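Local coordinates for ESX-1 secretion system protein EccA1 (PDB 4F3V) that probably works in the ESX-1 type VII secretion system as an ATPase that may power substrate export, represented here by its N-terminal, TPR-like helical domain, at residues 166-171 and 200-205; 13-18 and 27-32; 146-151 and 267-272; 211-216 and 252-257; 38-43 and 61-66. All coordinates share one frame; numbering follows the deposited sequence.

Contact 1 (166-171 and 200-205); sequences DKFLAG and SPAGEA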
# COMPACT_ATOMS: atom_id res chain seq x y z
N ASP A 166 0.03 -16.30 -4.89
CA ASP A 166 -1.09 -15.40 -4.92
C ASP A 166 -1.09 -14.71 -6.29
O ASP A 166 -0.23 -13.88 -6.56
CB ASP A 166 -0.89 -14.42 -3.76
CG ASP A 166 -2.00 -13.43 -3.62
OD1 ASP A 166 -2.75 -13.27 -4.59
OD2 ASP A 166 -2.10 -12.81 -2.53
N LYS A 167 -2.02 -15.11 -7.15
CA LYS A 167 -2.04 -14.61 -8.53
C LYS A 167 -2.48 -13.15 -8.62
O LYS A 167 -2.12 -12.47 -9.59
CB LYS A 167 -2.89 -15.49 -9.45
CG LYS A 167 -2.28 -16.86 -9.74
CD LYS A 167 -2.58 -17.38 -11.14
CE LYS A 167 -2.64 -18.91 -11.14
NZ LYS A 167 -2.84 -19.46 -12.51
N PHE A 168 -3.25 -12.69 -7.64
CA PHE A 168 -3.60 -11.29 -7.55
C PHE A 168 -2.31 -10.51 -7.32
O PHE A 168 -2.02 -9.55 -8.03
CB PHE A 168 -4.61 -11.02 -6.43
CG PHE A 168 -5.01 -9.58 -6.31
CD1 PHE A 168 -4.23 -8.68 -5.59
CD2 PHE A 168 -6.14 -9.10 -6.96
CE1 PHE A 168 -4.57 -7.34 -5.50
CE2 PHE A 168 -6.49 -7.76 -6.88
CZ PHE A 168 -5.71 -6.88 -6.15
N LEU A 169 -1.56 -10.91 -6.31
CA LEU A 169 -0.35 -10.19 -5.93
C LEU A 169 0.75 -10.33 -6.99
O LEU A 169 1.51 -9.40 -7.23
CB LEU A 169 0.12 -10.64 -4.55
CG LEU A 169 0.48 -9.55 -3.52
CD1 LEU A 169 -0.51 -8.38 -3.48
CD2 LEU A 169 0.51 -10.17 -2.13
N ALA A 170 0.82 -11.49 -7.65
CA ALA A 170 1.72 -11.68 -8.81
C ALA A 170 1.39 -10.69 -9.94
O ALA A 170 2.28 -10.09 -10.57
CB ALA A 170 1.66 -13.12 -9.31
N GLY A 171 0.09 -10.48 -10.15
CA GLY A 171 -0.40 -9.47 -11.08
C GLY A 171 -0.01 -8.06 -10.67
O GLY A 171 0.49 -7.29 -11.51
N SER A 200 -4.48 -9.59 -15.58
CA SER A 200 -4.39 -10.35 -14.35
C SER A 200 -5.55 -9.97 -13.45
O SER A 200 -6.24 -9.01 -13.73
CB SER A 200 -3.06 -10.03 -13.64
OG SER A 200 -3.14 -8.80 -12.93
N PRO A 201 -5.72 -10.69 -12.32
CA PRO A 201 -6.74 -10.30 -11.34
C PRO A 201 -6.50 -8.94 -10.66
O PRO A 201 -7.42 -8.43 -10.03
CB PRO A 201 -6.67 -11.41 -10.27
CG PRO A 201 -5.94 -12.54 -10.92
CD PRO A 201 -4.99 -11.91 -11.88
N ALA A 202 -5.29 -8.39 -10.76
CA ALA A 202 -4.98 -7.06 -10.20
C ALA A 202 -5.27 -5.89 -11.18
O ALA A 202 -5.08 -4.71 -10.81
CB ALA A 202 -3.50 -7.02 -9.75
N GLY A 203 -5.68 -6.21 -12.41
CA GLY A 203 -5.87 -5.19 -13.44
C GLY A 203 -6.83 -4.06 -13.07
O GLY A 203 -6.56 -2.89 -13.36
N GLU A 204 -7.92 -4.42 -12.41
CA GLU A 204 -8.90 -3.43 -11.97
C GLU A 204 -8.36 -2.58 -10.82
O GLU A 204 -8.45 -1.35 -10.85
CB GLU A 204 -10.24 -4.09 -11.62
CG GLU A 204 -11.24 -3.15 -10.96
CD GLU A 204 -12.71 -3.62 -11.11
OE1 GLU A 204 -13.12 -4.60 -10.44
OE2 GLU A 204 -13.47 -2.99 -11.89
N ALA A 205 -7.77 -3.22 -9.81
CA ALA A 205 -7.23 -2.50 -8.65
C ALA A 205 -6.13 -1.52 -9.05
O ALA A 205 -5.98 -0.50 -8.41
CB ALA A 205 -6.69 -3.46 -7.60
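This is an apolar helix-to-loop contact in the TPR-like helical domain. The first turn of helix 167-183 meets the loop that leads from helix 187-198 to helix 207-221. The loop starts with an ST turn inside a type I beta turn, Ser200 to Gly203. Ser200 OG accepts the N-H of Ala202 and also bonds to Ala197 O in the preceding helix. The helix start is fixed by Asp166 at the N-cap. Its OD1 takes the N-H of Leu169 in a nearly straight bond (169°) from above the carboxylate plane, and that of Phe168 weakly. Phe168 has the largest share of the contact. Its CG is anti to the backbone N (chi1 -179°), which brings the ring against Pro201, Ala202 and Ala205. Ala202 lies over one ring face, with CA 4.2 Å from the Phe168 ring centroid in a CH-pi contact. Pro201 CB packs 4.1 Å from Phe168 CD2. Ala205 CB sits at the ring edge, 3.8 Å from Phe168 CZ, and both residues also touch Ile94. No hydrogen bond crosses between the segments. Gly171 has no side chain, and the loop comes close to its backbone. Ser200 OG lies 3.4 Å from Gly171 CA.

Contact 2 (13-18 and 27-32); sequences SAVSML and DLFTEI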
# COMPACT_ATOMS: atom_id res chain seq x y z
N SER A 13 -18.60 -4.35 23.71
CA SER A 13 -19.66 -3.44 23.29
C SER A 13 -19.29 -2.80 21.97
O SER A 13 -20.15 -2.68 21.10
CB SER A 13 -19.92 -2.36 24.36
OG SER A 13 -20.50 -2.96 25.52
N ALA A 14 -18.03 -2.39 21.82
CA ALA A 14 -17.62 -1.71 20.59
C ALA A 14 -17.84 -2.63 19.38
O ALA A 14 -18.32 -2.20 18.35
CB ALA A 14 -16.16 -1.24 20.65
N VAL A 15 -17.48 -3.90 19.52
CA VAL A 15 -17.64 -4.82 18.42
C VAL A 15 -19.11 -5.07 18.12
O VAL A 15 -19.48 -5.13 16.97
CB VAL A 15 -16.89 -6.15 18.66
CG1 VAL A 15 -17.18 -7.14 17.52
CG2 VAL A 15 -15.38 -5.85 18.78
N SER A 16 -19.93 -5.19 19.14
CA SER A 16 -21.37 -5.39 18.94
C SER A 16 -22.02 -4.19 18.25
O SER A 16 -23.00 -4.34 17.55
CB SER A 16 -22.08 -5.60 20.27
OG SER A 16 -21.75 -6.88 20.79
N MET A 17 -21.48 -3.01 18.49
CA MET A 17 -22.04 -1.77 17.98
C MET A 17 -21.65 -1.54 16.51
O MET A 17 -22.24 -0.68 15.86
CB MET A 17 -21.52 -0.63 18.87
CG MET A 17 -21.88 0.77 18.43
SD MET A 17 -23.53 1.12 19.01
CE MET A 17 -23.08 0.91 20.75
N LEU A 18 -20.68 -2.30 15.99
CA LEU A 18 -20.14 -2.04 14.63
C LEU A 18 -21.19 -2.04 13.51
O LEU A 18 -21.17 -1.15 12.68
CB LEU A 18 -19.02 -3.01 14.27
CG LEU A 18 -17.63 -2.71 14.82
CD1 LEU A 18 -16.73 -3.88 14.53
CD2 LEU A 18 -17.06 -1.41 14.29
N ASP A 27 -16.01 5.67 19.56
CA ASP A 27 -15.97 6.32 20.87
C ASP A 27 -15.48 5.30 21.88
O ASP A 27 -14.67 5.64 22.74
CB ASP A 27 -17.34 6.81 21.34
CG ASP A 27 -17.85 8.03 20.58
OD1 ASP A 27 -17.04 8.81 20.04
OD2 ASP A 27 -19.10 8.20 20.57
N LEU A 28 -15.95 4.06 21.77
CA LEU A 28 -15.62 3.02 22.73
C LEU A 28 -14.20 2.52 22.56
O LEU A 28 -13.49 2.34 23.55
CB LEU A 28 -16.61 1.85 22.65
CG LEU A 28 -18.06 2.14 23.07
CD1 LEU A 28 -18.93 0.95 22.80
CD2 LEU A 28 -18.14 2.53 24.54
N PHE A 29 -13.78 2.24 21.33
CA PHE A 29 -12.39 1.85 21.08
C PHE A 29 -11.43 2.97 21.54
O PHE A 29 -10.36 2.70 22.09
CB PHE A 29 -12.14 1.54 19.61
CG PHE A 29 -12.81 0.30 19.09
CD1 PHE A 29 -12.58 -0.94 19.70
CD2 PHE A 29 -13.60 0.34 17.99
CE1 PHE A 29 -13.15 -2.10 19.19
CE2 PHE A 29 -14.17 -0.81 17.47
CZ PHE A 29 -13.96 -2.04 18.07
N THR A 30 -11.84 4.22 21.37
CA THR A 30 -11.02 5.35 21.76
C THR A 30 -10.95 5.48 23.28
O THR A 30 -9.90 5.81 23.82
CB THR A 30 -11.56 6.65 21.12
OG1 THR A 30 -11.46 6.50 19.70
CG2 THR A 30 -10.77 7.88 21.57
N GLU A 31 -12.05 5.21 23.96
CA GLU A 31 -12.05 5.17 25.40
C GLU A 31 -11.04 4.12 25.91
O GLU A 31 -10.32 4.39 26.87
CB GLU A 31 -13.45 4.83 25.90
CG GLU A 31 -13.62 4.85 27.41
CD GLU A 31 -13.68 6.24 27.98
OE1 GLU A 31 -13.60 7.23 27.25
OE2 GLU A 31 -13.81 6.34 29.21
N ILE A 32 -10.97 2.97 25.25
CA ILE A 32 -9.98 1.94 25.64
C ILE A 32 -8.55 2.45 25.47
O ILE A 32 -7.75 2.41 26.43
CB ILE A 32 -10.16 0.62 24.87
CG1 ILE A 32 -11.54 0.01 25.20
CG2 ILE A 32 -9.00 -0.35 25.17
CD1 ILE A 32 -12.01 -0.98 24.18
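Leu28 and Phe29 both hold CG anti to their own carbonyl carbon (chi1 near -68° in each), and this brings two neighbouring side chains of helix 22-35 against helix 2-17. Phe29 starts out along the flank of its helix, but its ring reaches across to the partner. The two helices form an antiparallel hairpin, as in the helical pairs of TPR-like domains. The axes of the short segments approach to 9.3 Å at a signed crossing angle of -159°. The Ala14 methyl sits almost squarely over one face of the Phe29 ring, with CB 3.5 Å from the ring centroid and 14° off the normal. Val15 CG2 and Leu18 CD2 meet the same ring at its edge, Val15 CG2 at 4.1 Å from Phe29 CZ. Leu28 CB also packs on Ala14 CB at 3.7 Å, and Leu28 CD1 reaches back to Ala14 N at 3.6 Å and to Ser13 CB. Phe29 also touches Arg46 and Cys49, which places the ring next to helix 40-48. The same two helices share polar links, Ser25 OG to Ala14 O and a Glu31-Arg6 salt bridge. No hydrogen bond joins 13-18 and 27-32, so their own contact rests on CH-pi and aliphatic packing.

Contact 3 (146-151 and 267-272); sequences GAAERW and DPWDPG. With SO4 (sulfate ion), chain F.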
# COMPACT_ATOMS: atom_id res chain seq x y z
N GLY A 146 9.29 1.90 -4.38
CA GLY A 146 8.57 2.69 -5.41
C GLY A 146 8.28 4.09 -4.91
O GLY A 146 8.41 5.07 -5.67
N ALA A 147 7.91 4.19 -3.63
CA ALA A 147 7.62 5.48 -3.02
C ALA A 147 8.84 6.41 -3.10
O ALA A 147 8.69 7.61 -3.33
CB ALA A 147 7.12 5.34 -1.58
N ALA A 148 10.03 5.83 -2.99
CA ALA A 148 11.30 6.56 -3.05
C ALA A 148 11.89 6.62 -4.47
O ALA A 148 13.06 7.03 -4.66
CB ALA A 148 12.31 5.91 -2.09
N GLU A 149 11.11 6.19 -5.45
CA GLU A 149 11.57 6.14 -6.87
C GLU A 149 12.86 5.33 -7.06
O GLU A 149 13.70 5.63 -7.94
CB GLU A 149 11.72 7.55 -7.44
CG GLU A 149 10.42 8.34 -7.37
CD GLU A 149 10.52 9.78 -7.88
OE1 GLU A 149 11.35 10.10 -8.73
OE2 GLU A 149 9.72 10.61 -7.42
N ARG A 150 12.98 4.26 -6.29
CA ARG A 150 14.11 3.36 -6.40
C ARG A 150 13.75 2.21 -7.35
O ARG A 150 13.51 1.07 -6.92
CB ARG A 150 14.51 2.88 -5.01
CG ARG A 150 15.21 3.98 -4.24
CD ARG A 150 15.56 3.55 -2.82
NE ARG A 150 16.57 2.49 -2.77
CZ ARG A 150 17.31 2.20 -1.70
NH1 ARG A 150 17.17 2.87 -0.56
NH2 ARG A 150 18.22 1.24 -1.77
N TRP A 151 13.67 2.54 -8.64
CA TRP A 151 13.06 1.63 -9.61
C TRP A 151 13.81 0.36 -9.82
O TRP A 151 13.19 -0.67 -10.00
CB TRP A 151 12.82 2.34 -10.93
CG TRP A 151 12.01 3.60 -10.73
CD1 TRP A 151 12.41 4.90 -10.94
CD2 TRP A 151 10.65 3.70 -10.19
NE1 TRP A 151 11.40 5.78 -10.61
CE2 TRP A 151 10.32 5.12 -10.15
CE3 TRP A 151 9.68 2.78 -9.81
CZ2 TRP A 151 9.09 5.59 -9.71
CZ3 TRP A 151 8.46 3.25 -9.35
CH2 TRP A 151 8.15 4.63 -9.32
N ASP A 267 21.72 10.50 -1.38
CA ASP A 267 20.86 9.75 -0.46
C ASP A 267 19.92 8.90 -1.31
O ASP A 267 19.05 9.44 -1.97
CB ASP A 267 20.07 10.73 0.39
CG ASP A 267 19.02 10.05 1.28
OD1 ASP A 267 18.83 8.81 1.25
OD2 ASP A 267 18.37 10.80 2.02
N PRO A 268 20.11 7.57 -1.30
CA PRO A 268 19.34 6.66 -2.15
C PRO A 268 17.82 6.85 -2.01
O PRO A 268 17.09 6.58 -2.94
CB PRO A 268 19.72 5.26 -1.65
CG PRO A 268 20.79 5.43 -0.66
CD PRO A 268 21.12 6.87 -0.49
N TRP A 269 17.36 7.30 -0.84
CA TRP A 269 15.92 7.53 -0.60
C TRP A 269 15.39 8.80 -1.19
O TRP A 269 14.18 9.04 -1.17
CB TRP A 269 15.65 7.51 0.89
CG TRP A 269 15.90 6.17 1.56
CD1 TRP A 269 16.83 5.88 2.57
CD2 TRP A 269 15.22 4.91 1.29
NE1 TRP A 269 16.76 4.55 2.94
CE2 TRP A 269 15.81 3.91 2.21
CE3 TRP A 269 14.20 4.51 0.43
CZ2 TRP A 269 15.39 2.58 2.23
CZ3 TRP A 269 13.79 3.17 0.47
CH2 TRP A 269 14.37 2.23 1.36
N ASP A 270 16.28 9.66 -1.70
CA ASP A 270 15.92 11.00 -2.16
C ASP A 270 16.22 11.19 -3.66
O ASP A 270 17.37 11.42 -4.06
CB ASP A 270 16.65 12.06 -1.32
CG ASP A 270 16.24 13.50 -1.67
OD1 ASP A 270 15.36 13.70 -2.53
OD2 ASP A 270 16.81 14.44 -1.09
N PRO A 271 15.18 11.11 -4.50
CA PRO A 271 15.35 11.29 -5.92
C PRO A 271 15.90 12.66 -6.30
O PRO A 271 16.50 12.79 -7.37
CB PRO A 271 13.92 11.15 -6.48
CG PRO A 271 13.10 10.62 -5.38
CD PRO A 271 13.77 10.97 -4.10
N GLY A 272 15.73 13.65 -5.42
CA GLY A 272 16.28 14.98 -5.64
C GLY A 272 17.79 15.09 -5.45
O GLY A 272 18.35 16.13 -5.75
S SO4 F . 19.66 1.38 1.41
O1 SO4 F . 20.76 1.22 0.42
O2 SO4 F . 19.18 2.77 1.36
O3 SO4 F . 18.59 0.38 1.11
O4 SO4 F . 20.17 1.13 2.77
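Asp267 opens a type I beta turn that runs to Asp270. Its OD1 accepts the N-H of Trp269 at 3.0 Å, an Asx turn that holds the loop in shape. Pro268 follows, and its CB lies over one face of the Arg150 guanidinium, 3.7 Å from Arg150 NH1. Trp269 is the main partner. Its CB starts away from the 146-151 segment, but the indole turns back. Arg150, bent at chi3 (67°), sets its guanidinium over the six-membered ring in a cation-pi contact, with CZ 4.2 Å from the Trp269 ring centroid. The planes are 58° apart, so NH1 dips toward the face. Ala148 CB meets the indole edge, 3.4 Å from Trp269 CE3. Asp270 makes a second Asx turn, to Gly272 N. Pro271 packs across Glu149, the C-prime residue of the Schellman motif ending helix 134-147. A sulfate, probably from the crystallisation liquor, takes Arg150 NH1 through O2 at 2.8 Å and NH2 through O3. The positive charge of Arg150 is thus met by the indole face, a salt bridge from NE to Asp153 and, in the crystal, sulfate. It joins the C-terminal loop of this TPR-like domain to the link between helices 134-147 and 151-158.

Contact 4 (211-216 and 252-257); sequences AWYLAM and YRLKTT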
# COMPACT_ATOMS: atom_id res chain seq x y z
N ALA A 211 -3.01 2.55 -16.87
CA ALA A 211 -3.36 3.43 -18.01
C ALA A 211 -2.43 4.65 -18.08
O ALA A 211 -1.98 5.03 -19.15
CB ALA A 211 -4.82 3.87 -17.93
N TRP A 212 -2.15 5.25 -16.93
CA TRP A 212 -1.27 6.41 -16.87
C TRP A 212 0.10 6.14 -17.42
O TRP A 212 0.61 6.88 -18.24
CB TRP A 212 -1.13 6.91 -15.43
CG TRP A 212 -0.17 8.05 -15.29
CD1 TRP A 212 1.13 8.03 -14.77
CD2 TRP A 212 -0.42 9.45 -15.65
NE1 TRP A 212 1.69 9.27 -14.80
CE2 TRP A 212 0.81 10.18 -15.31
CE3 TRP A 212 -1.50 10.15 -16.20
CZ2 TRP A 212 0.92 11.55 -15.54
CZ3 TRP A 212 -1.37 11.52 -16.41
CH2 TRP A 212 -0.18 12.21 -16.10
N TYR A 213 0.71 5.06 -16.97
CA TYR A 213 2.07 4.74 -17.41
C TYR A 213 2.11 4.22 -18.84
O TYR A 213 3.08 4.48 -19.56
CB TYR A 213 2.78 3.83 -16.39
CG TYR A 213 3.27 4.62 -15.18
CD1 TYR A 213 4.39 5.44 -15.27
CD2 TYR A 213 2.60 4.57 -13.98
CE1 TYR A 213 4.85 6.19 -14.19
CE2 TYR A 213 3.04 5.32 -12.88
CZ TYR A 213 4.17 6.11 -12.99
OH TYR A 213 4.60 6.84 -11.91
N LEU A 214 1.07 3.50 -19.27
CA LEU A 214 0.96 3.16 -20.70
C LEU A 214 0.90 4.44 -21.52
O LEU A 214 1.57 4.55 -22.54
CB LEU A 214 -0.27 2.29 -21.02
CG LEU A 214 -0.21 0.78 -20.72
CD1 LEU A 214 -1.61 0.14 -20.80
CD2 LEU A 214 0.76 0.10 -21.71
N ALA A 215 0.08 5.41 -21.09
CA ALA A 215 -0.08 6.68 -21.84
C ALA A 215 1.24 7.40 -21.90
O ALA A 215 1.65 7.89 -22.97
CB ALA A 215 -1.15 7.57 -21.24
N MET A 216 1.92 7.48 -20.77
CA MET A 216 3.23 8.15 -20.72
C MET A 216 4.26 7.44 -21.60
O MET A 216 5.03 8.10 -22.31
CB MET A 216 3.73 8.27 -19.28
CG MET A 216 2.98 9.28 -18.43
SD MET A 216 2.98 10.97 -19.07
CE MET A 216 1.27 11.22 -19.54
N TYR A 252 3.45 17.51 -21.87
CA TYR A 252 3.42 16.88 -20.55
C TYR A 252 4.00 15.46 -20.66
O TYR A 252 3.34 14.55 -21.19
CB TYR A 252 1.98 16.83 -20.01
CG TYR A 252 1.85 16.52 -18.54
CD1 TYR A 252 2.30 15.30 -18.02
CD2 TYR A 252 1.25 17.43 -17.66
CE1 TYR A 252 2.16 15.03 -16.68
CE2 TYR A 252 1.11 17.15 -16.31
CZ TYR A 252 1.57 15.95 -15.83
OH TYR A 252 1.43 15.65 -14.50
N ARG A 253 5.21 15.26 -20.14
CA ARG A 253 5.89 13.96 -20.24
C ARG A 253 6.43 13.47 -18.92
O ARG A 253 6.72 14.26 -18.03
CB ARG A 253 7.07 14.03 -21.21
CG ARG A 253 6.70 14.64 -22.53
CD ARG A 253 7.67 14.29 -23.64
NE ARG A 253 7.00 14.49 -24.93
CZ ARG A 253 7.24 13.78 -26.02
NH1 ARG A 253 8.16 12.81 -25.99
NH2 ARG A 253 6.57 14.02 -27.14
N LEU A 254 6.56 12.15 -18.83
CA LEU A 254 7.21 11.49 -17.72
C LEU A 254 8.71 11.86 -17.68
O LEU A 254 9.39 11.75 -18.70
CB LEU A 254 7.05 9.99 -17.88
CG LEU A 254 7.58 9.11 -16.78
CD1 LEU A 254 6.85 9.46 -15.49
CD2 LEU A 254 7.48 7.64 -17.18
N LYS A 255 9.20 12.30 -16.54
CA LYS A 255 10.64 12.55 -16.38
C LYS A 255 11.24 11.23 -15.95
O LYS A 255 10.81 10.68 -14.96
CB LYS A 255 10.91 13.64 -15.35
CG LYS A 255 10.23 14.95 -15.71
CD LYS A 255 10.65 16.12 -14.82
CE LYS A 255 9.71 17.31 -15.00
NZ LYS A 255 10.16 18.47 -14.19
N THR A 256 12.17 10.69 -16.72
CA THR A 256 12.67 9.35 -16.43
C THR A 256 14.04 9.43 -15.80
O THR A 256 14.67 10.48 -15.82
CB THR A 256 12.70 8.46 -17.69
OG1 THR A 256 13.48 9.11 -18.69
CG2 THR A 256 11.26 8.15 -18.21
N THR A 257 14.49 8.32 -15.22
CA THR A 257 15.83 8.21 -14.66
C THR A 257 16.49 6.94 -15.21
O THR A 257 15.97 6.31 -16.15
CB THR A 257 15.77 8.25 -13.11
OG1 THR A 257 17.10 8.33 -12.55
CG2 THR A 257 15.05 7.02 -12.55
O HOH W 1 5.82 10.75 -21.36
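The closest packing lies where Trp212 and Met216 of helix 207-221 face Tyr252 and Leu254, while on the looser side of the extended 252-257 segment Arg253 points away and Lys255 is also exposed. Trp212 keeps CG anti to its backbone N (chi1 177°), which carries the indole out along the helix toward Tyr252. Its CH2 approaches Tyr252 CE1 at 3.7 Å, and that ring carbon lies near the indole plane. The ring pair is oblique, with planes at 86°. Met216 bends at chi2 and chi3, so its sulfur runs alongside the loop backbone. Met216 SD lies 3.8 Å from Leu254 N, and Met216 CB is 4.0 Å from Leu254 CB. Met216 CG also covers part of one indole face. In this TPR-like helical domain the loop runs from helix 241-248 to helix 259-263 and closes over the side of helix 207-221. Lys242 of helix 241-248 adds a cation-pi contact to Trp212. Leu254 sends CD1 to Tyr213 CE1 at 4.0 Å, its CG being anti to the backbone N. The Tyr213 ring in turn lies with one face over Trp212 CD1. No direct hydrogen bond links the two segments. One water bridges them, donating to Met216 O at 2.9 Å and accepting from Leu254 N at 3.0 Å. Arg219, further along helix 207-221, also bonds to Tyr252 O through NH1.

Contact 5 (38-43 and 61-66); sequences SACDAW and WYSRRN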
# COMPACT_ATOMS: atom_id res chain seq x y z
N SER A 38 -1.41 0.68 25.05
CA SER A 38 -0.87 -0.57 24.53
C SER A 38 -1.92 -1.56 24.03
O SER A 38 -1.57 -2.65 23.64
CB SER A 38 -0.06 -1.20 25.65
OG SER A 38 1.05 -0.37 25.91
N ALA A 39 -3.20 -1.16 24.03
CA ALA A 39 -4.29 -2.05 23.65
C ALA A 39 -4.38 -2.13 22.12
O ALA A 39 -5.23 -1.51 21.49
CB ALA A 39 -5.62 -1.60 24.24
N CYS A 40 -3.48 -2.91 21.56
CA CYS A 40 -3.40 -3.17 20.12
C CYS A 40 -4.76 -3.42 19.46
O CYS A 40 -5.11 -2.75 18.50
CB CYS A 40 -2.49 -4.36 19.89
SG CYS A 40 -2.17 -4.71 18.14
N ASP A 41 -5.56 -4.32 20.02
CA ASP A 41 -6.87 -4.66 19.44
C ASP A 41 -7.82 -3.46 19.31
O ASP A 41 -8.60 -3.39 18.37
CB ASP A 41 -7.56 -5.80 20.22
CG ASP A 41 -6.77 -7.09 20.17
OD1 ASP A 41 -5.80 -7.18 19.38
OD2 ASP A 41 -7.15 -8.03 20.90
N ALA A 42 -7.75 -2.53 20.25
CA ALA A 42 -8.56 -1.32 20.18
C ALA A 42 -8.06 -0.31 19.14
O ALA A 42 -8.86 0.40 18.53
CB ALA A 42 -8.70 -0.68 21.58
N TRP A 43 -6.74 -0.21 18.96
CA TRP A 43 -6.20 0.57 17.85
C TRP A 43 -6.68 0.03 16.52
O TRP A 43 -7.08 0.80 15.65
CB TRP A 43 -4.68 0.66 17.87
CG TRP A 43 -4.13 1.44 19.03
CD1 TRP A 43 -3.48 0.94 20.14
CD2 TRP A 43 -4.19 2.89 19.24
NE1 TRP A 43 -3.14 1.95 21.00
CE2 TRP A 43 -3.55 3.14 20.51
CE3 TRP A 43 -4.73 3.95 18.53
CZ2 TRP A 43 -3.43 4.42 21.03
CZ3 TRP A 43 -4.60 5.22 19.06
CH2 TRP A 43 -3.97 5.45 20.29
N TRP A 61 1.05 -0.98 15.43
CA TRP A 61 2.34 -1.61 15.20
C TRP A 61 3.22 -1.67 16.44
O TRP A 61 3.82 -2.71 16.75
CB TRP A 61 3.06 -0.87 14.09
CG TRP A 61 4.52 -1.19 14.00
CD1 TRP A 61 5.59 -0.37 14.34
CD2 TRP A 61 5.12 -2.44 13.58
NE1 TRP A 61 6.78 -1.02 14.16
CE2 TRP A 61 6.56 -2.26 13.68
CE3 TRP A 61 4.62 -3.63 13.15
CZ2 TRP A 61 7.45 -3.26 13.37
CZ3 TRP A 61 5.54 -4.65 12.83
CH2 TRP A 61 6.92 -4.46 12.92
N TYR A 62 3.31 -0.56 17.15
CA TYR A 62 4.14 -0.46 18.36
C TYR A 62 3.68 -1.45 19.45
O TYR A 62 4.51 -1.99 20.16
CB TYR A 62 4.10 0.98 18.88
CG TYR A 62 5.07 1.29 19.99
CD1 TYR A 62 6.35 1.79 19.71
CD2 TYR A 62 4.71 1.13 21.33
CE1 TYR A 62 7.25 2.07 20.75
CE2 TYR A 62 5.58 1.43 22.36
CZ TYR A 62 6.85 1.89 22.08
OH TYR A 62 7.74 2.17 23.12
N SER A 63 2.37 -1.67 19.55
CA SER A 63 1.80 -2.59 20.53
C SER A 63 1.49 -4.00 19.96
O SER A 63 0.71 -4.77 20.56
CB SER A 63 0.53 -1.95 21.14
OG SER A 63 -0.48 -1.77 20.17
N ARG A 64 2.11 -4.34 18.84
CA ARG A 64 1.82 -5.59 18.14
C ARG A 64 1.97 -6.88 18.99
O ARG A 64 1.30 -7.88 18.73
CB ARG A 64 2.71 -5.71 16.90
CG ARG A 64 4.19 -5.83 17.19
CD ARG A 64 5.01 -5.69 15.92
NE ARG A 64 6.44 -5.72 16.19
CZ ARG A 64 7.18 -4.69 16.58
NH1 ARG A 64 6.65 -3.50 16.81
NH2 ARG A 64 8.48 -4.87 16.74
N ARG A 65 2.81 -6.87 20.02
CA ARG A 65 2.90 -8.03 20.91
C ARG A 65 1.65 -8.28 21.71
O ARG A 65 1.50 -9.36 22.28
CB ARG A 65 4.07 -7.89 21.87
CG ARG A 65 5.39 -8.06 21.21
CD ARG A 65 6.45 -7.88 22.29
NE ARG A 65 7.69 -8.55 21.97
CZ ARG A 65 8.75 -8.52 22.79
NH1 ARG A 65 8.68 -7.85 23.95
NH2 ARG A 65 9.85 -9.14 22.44
N ASN A 66 0.74 -7.30 21.74
CA ASN A 66 -0.53 -7.45 22.44
C ASN A 66 -1.68 -7.82 21.51
O ASN A 66 -2.82 -7.88 21.95
CB ASN A 66 -0.87 -6.19 23.23
CG ASN A 66 0.16 -5.87 24.31
OD1 ASN A 66 0.85 -6.74 24.80
ND2 ASN A 66 0.27 -4.56 24.68
O HOH W 2 -4.87 -6.11 22.45
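A single backbone carbonyl, Ser38 O, takes two hydrogen bonds here, one from its own chain turn and one from across the contact. The site lies in the TPR-like helical domain, where the start of helix 40-48 meets the end of helix 54-62 and the short 3-10 turn that follows it. Within the turn, Cys40 N donates to Ser38 O, an inverse gamma turn centred on Ala39, the N-cap residue. From the other segment, Asn66 ND2 donates to Ser38 O at 2.8 Å. The bond is nearly straight (172°), and the acceptor lies in the Asn66 amide plane. The donor stands above the carbonyl plane, 31° out of it. Asn66 CG is anti to its carbonyl carbon, which points the amide at the turn. Ser63 packs beside it. Its OG takes the crowded position between the backbone N and the carbonyl carbon (chi1 64°), bonds back to Arg59 O, and touches Cys40 CA at 3.2 Å. Ser63 CB also lies against Ser38 O. Cys40 CB meets the Ser63 carbonyl oxygen. Cys40 SG, anti to its backbone N, also lies near that oxygen, and the side chain touches Ile104 of helix 101-115. Asp41 is held by Ser71 OG and Gly68 N, tying the helix start to the chain just after the 3-10 turn. A water bridges the segments through the Asn66 backbone carbonyl. It accepts from Asp41 N at 3.1 Å and donates to Asn66 O at 2.8 Å.

How the contacts relate
Contacts 2 and 5 form one continuous N-terminal packing region. Their centres are 15 Å apart, and Ile32 CG2 meets Ala42 CB at 3.6 Å where helix 22-35 follows on to helix 40-48. Contacts 3 and 4 form a second pair, 17 Å between centres, where Trp151 CD1 packs on Thr257 CG2 at 3.7 Å. Contacts 1 and 4 are both nested in the chain loop closed by contact 3. Contact 1 touches none of the others; its nearest atoms come within about 7 Å of contact 4. The centres of contacts 2 and 4 lie 45 Å apart, on opposite sides of the chain centre. The sulfate sits at contact 3, on Arg150. The AAA ATPase part lies outside this N-terminal piece.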